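Local structure of ribonuclease S-F11 (Nicotiana alata, 1IOO) at residues V144-C153 with M177-C186. The protein cleaves RNA as a secreted T2-family ribonuclease of the style, associated with gametophytic self-incompatibility. Residues are numbered along the deposited sequence; the frame is centred on the assembly and turned at random.
Sequences VSQENPDIKC and MFRCPQSDTC
With CG turned opposite the backbone N (chi1 -170°), Asp150 directs its carboxylate at Ser183, whose OG sits between its own N and carbonyl carbon, facing the acid. Ser183 N donates to Asp150 OD1 at 3.0 Å, almost straight (177°), meeting the syn side though well out of the carboxylate plane. A water bound to Asp150 OD1 also donates to Gln182 OE1 and accepts from Ile151 N; OD2 is only weakly reached by another water. An alanine in place of Asp150 would remove the carboxylate, and would probably leave Ser183 N and the first water without their shared acceptor.

Gln182, bent at chi2, sends NE2 to two carbonyls: Pro149 O across the contact (3.0 Å) and Cys180 O in its own segment. Both acceptors lie close to its amide plane, which fixes the amide's rotation, though NE2 stands above the plane of each carbonyl, off its lone pairs. Further along, Cys180 N donates to Asn148 O at 2.9 Å. Asn148 CB lies 3.5 Å from Arg179 CG, both side chains pointing the same way with amide and guanidinium planes steeply turned; Lys142 holds the Asn148 amide oxygen. Met177 closes this end, its CG 3.4 Å from Ser145 O.

At the other end Cys153 N donates to Thr185 OG1 (2.9 Å), beside the Cys153–Cys186 disulfide, whose chi3 of 90° is unstrained. Segment 177-186 is thus laced along the loop after helix 134-145 and then strand 150-154, largely by side-chain and water-mediated bonds rather than a regular sheet ladder. One disulfide locks the far end, while a second ties Cys180 to Cys169 of neighbouring strand 162-170, consistent with the disulfide-stabilised build of a secreted enzyme.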
# COMPACT_ATOMS: atom_id res chain seq x y z
N VAL A 144 -13.82 7.02 3.07
CA VAL A 144 -13.94 5.69 2.49
C VAL A 144 -13.32 4.62 3.39
O VAL A 144 -13.72 3.46 3.35
CB VAL A 144 -13.33 5.61 1.07
CG1 VAL A 144 -14.11 6.51 0.12
CG2 VAL A 144 -11.87 6.01 1.10
N SER A 145 -12.33 5.01 4.20
CA SER A 145 -11.71 4.04 5.10
C SER A 145 -12.58 3.83 6.34
O SER A 145 -12.46 2.81 7.03
CB SER A 145 -10.30 4.48 5.51
OG SER A 145 -10.31 5.65 6.30
N GLN A 146 -13.48 4.78 6.60
CA GLN A 146 -14.40 4.73 7.75
C GLN A 146 -13.65 4.93 9.05
O GLN A 146 -13.94 5.84 9.83
CB GLN A 146 -15.18 3.41 7.77
CG GLN A 146 -16.20 3.32 6.64
CD GLN A 146 -17.06 2.07 6.70
OE1 GLN A 146 -17.26 1.47 7.76
NE2 GLN A 146 -17.60 1.68 5.55
N GLU A 147 -12.69 4.04 9.30
CA GLU A 147 -11.83 4.19 10.45
C GLU A 147 -10.59 4.97 10.04
O GLU A 147 -10.35 5.17 8.85
CB GLU A 147 -11.47 2.82 11.03
CG GLU A 147 -12.69 2.01 11.49
CD GLU A 147 -13.54 2.72 12.55
OE1 GLU A 147 -14.79 2.64 12.45
OE2 GLU A 147 -12.98 3.34 13.48
N ASN A 148 -9.80 5.40 11.01
CA ASN A 148 -8.62 6.21 10.72
C ASN A 148 -7.64 5.52 9.79
O ASN A 148 -7.20 4.40 10.04
CB ASN A 148 -7.87 6.58 12.00
CG ASN A 148 -8.62 7.58 12.84
OD1 ASN A 148 -9.57 8.21 12.38
ND2 ASN A 148 -8.19 7.75 14.09
N PRO A 149 -7.29 6.20 8.69
CA PRO A 149 -6.33 5.65 7.73
C PRO A 149 -4.96 6.13 8.19
O PRO A 149 -4.87 6.94 9.12
CB PRO A 149 -6.73 6.32 6.43
CG PRO A 149 -7.10 7.72 6.91
CD PRO A 149 -7.91 7.43 8.16
N ASP A 150 -3.89 5.64 7.57
CA ASP A 150 -2.57 6.13 7.91
C ASP A 150 -1.95 6.83 6.72
O ASP A 150 -1.64 6.19 5.71
CB ASP A 150 -1.63 5.03 8.42
CG ASP A 150 -0.33 5.58 8.99
OD1 ASP A 150 -0.36 6.68 9.60
OD2 ASP A 150 0.73 4.92 8.86
N ILE A 151 -1.84 8.15 6.80
CA ILE A 151 -1.23 8.93 5.74
C ILE A 151 0.28 8.98 5.95
O ILE A 151 0.76 9.53 6.94
CB ILE A 151 -1.79 10.36 5.73
CG1 ILE A 151 -3.33 10.32 5.72
CG2 ILE A 151 -1.26 11.12 4.53
CD1 ILE A 151 -3.93 9.46 4.63
N LYS A 152 1.03 8.38 5.02
CA LYS A 152 2.48 8.30 5.16
C LYS A 152 3.18 9.27 4.23
O LYS A 152 2.90 9.33 3.04
CB LYS A 152 2.93 6.87 4.87
CG LYS A 152 2.20 5.84 5.74
CD LYS A 152 2.62 4.42 5.40
CE LYS A 152 1.85 3.41 6.22
NZ LYS A 152 2.33 2.03 5.93
N CYS A 153 4.13 10.03 4.78
CA CYS A 153 4.86 10.99 3.98
C CYS A 153 6.32 10.64 3.87
O CYS A 153 6.87 9.88 4.67
CB CYS A 153 4.77 12.39 4.59
SG CYS A 153 3.13 13.16 4.51
N MET A 177 -13.75 -2.73 8.89
CA MET A 177 -12.69 -1.73 8.95
C MET A 177 -12.04 -1.70 10.33
O MET A 177 -12.63 -2.16 11.31
CB MET A 177 -13.23 -0.35 8.60
CG MET A 177 -13.84 -0.27 7.21
SD MET A 177 -12.67 -0.79 5.95
CE MET A 177 -13.27 0.08 4.54
N PHE A 178 -10.84 -1.15 10.40
CA PHE A 178 -10.10 -1.05 11.65
C PHE A 178 -9.22 0.20 11.66
O PHE A 178 -8.73 0.62 10.61
CB PHE A 178 -9.23 -2.29 11.86
CG PHE A 178 -8.83 -2.53 13.29
CD1 PHE A 178 -9.75 -3.02 14.21
CD2 PHE A 178 -7.53 -2.26 13.71
CE1 PHE A 178 -9.39 -3.23 15.54
CE2 PHE A 178 -7.15 -2.47 15.04
CZ PHE A 178 -8.09 -2.96 15.96
N ARG A 179 -9.04 0.79 12.83
CA ARG A 179 -8.24 2.00 12.97
C ARG A 179 -6.75 1.70 12.82
O ARG A 179 -6.19 0.90 13.56
CB ARG A 179 -8.49 2.65 14.34
CG ARG A 179 -7.96 4.07 14.48
CD ARG A 179 -8.13 4.64 15.88
NE ARG A 179 -7.27 4.00 16.87
CZ ARG A 179 -7.69 3.14 17.79
NH1 ARG A 179 -8.97 2.81 17.86
NH2 ARG A 179 -6.82 2.61 18.64
N CYS A 180 -6.12 2.35 11.85
CA CYS A 180 -4.70 2.17 11.62
C CYS A 180 -3.87 2.97 12.62
O CYS A 180 -4.24 4.09 12.98
CB CYS A 180 -4.27 2.71 10.27
SG CYS A 180 -4.66 1.79 8.77
N PRO A 181 -2.76 2.40 13.09
CA PRO A 181 -1.96 3.20 14.02
C PRO A 181 -1.41 4.38 13.22
O PRO A 181 -1.15 4.24 12.02
CB PRO A 181 -0.86 2.23 14.45
CG PRO A 181 -1.55 0.90 14.41
CD PRO A 181 -2.34 0.98 13.11
N GLN A 182 -1.26 5.53 13.86
CA GLN A 182 -0.75 6.72 13.17
C GLN A 182 0.77 6.76 13.19
O GLN A 182 1.39 6.81 14.26
CB GLN A 182 -1.34 7.97 13.81
CG GLN A 182 -2.86 7.96 13.82
CD GLN A 182 -3.44 8.00 12.42
OE1 GLN A 182 -3.44 9.04 11.77
NE2 GLN A 182 -3.93 6.85 11.95
N SER A 183 1.38 6.74 12.01
CA SER A 183 2.83 6.74 11.87
C SER A 183 3.44 8.11 12.17
O SER A 183 4.63 8.21 12.46
CB SER A 183 3.23 6.30 10.46
OG SER A 183 2.80 7.24 9.49
N ASP A 184 2.63 9.15 12.09
CA ASP A 184 3.09 10.51 12.35
C ASP A 184 4.40 10.82 11.61
O ASP A 184 5.34 11.37 12.18
CB ASP A 184 3.28 10.69 13.87
CG ASP A 184 3.45 12.15 14.27
OD1 ASP A 184 2.64 12.99 13.81
OD2 ASP A 184 4.37 12.45 15.05
N THR A 185 4.44 10.46 10.32
CA THR A 185 5.62 10.67 9.49
C THR A 185 5.52 11.97 8.70
O THR A 185 6.48 12.40 8.06
CB THR A 185 5.80 9.53 8.47
OG1 THR A 185 4.65 9.48 7.61
CG2 THR A 185 5.96 8.20 9.18
N CYS A 186 4.34 12.59 8.73
CA CYS A 186 4.12 13.83 8.00
C CYS A 186 4.30 15.05 8.89
O CYS A 186 3.69 15.14 9.96
CB CYS A 186 2.71 13.89 7.42
SG CYS A 186 2.27 12.58 6.25
O HOH W 1 -8.01 2.46 8.01
O HOH W 2 -1.77 9.08 9.64
O HOH W 3 0.15 2.29 10.49
O HOH W 4 1.91 11.26 9.30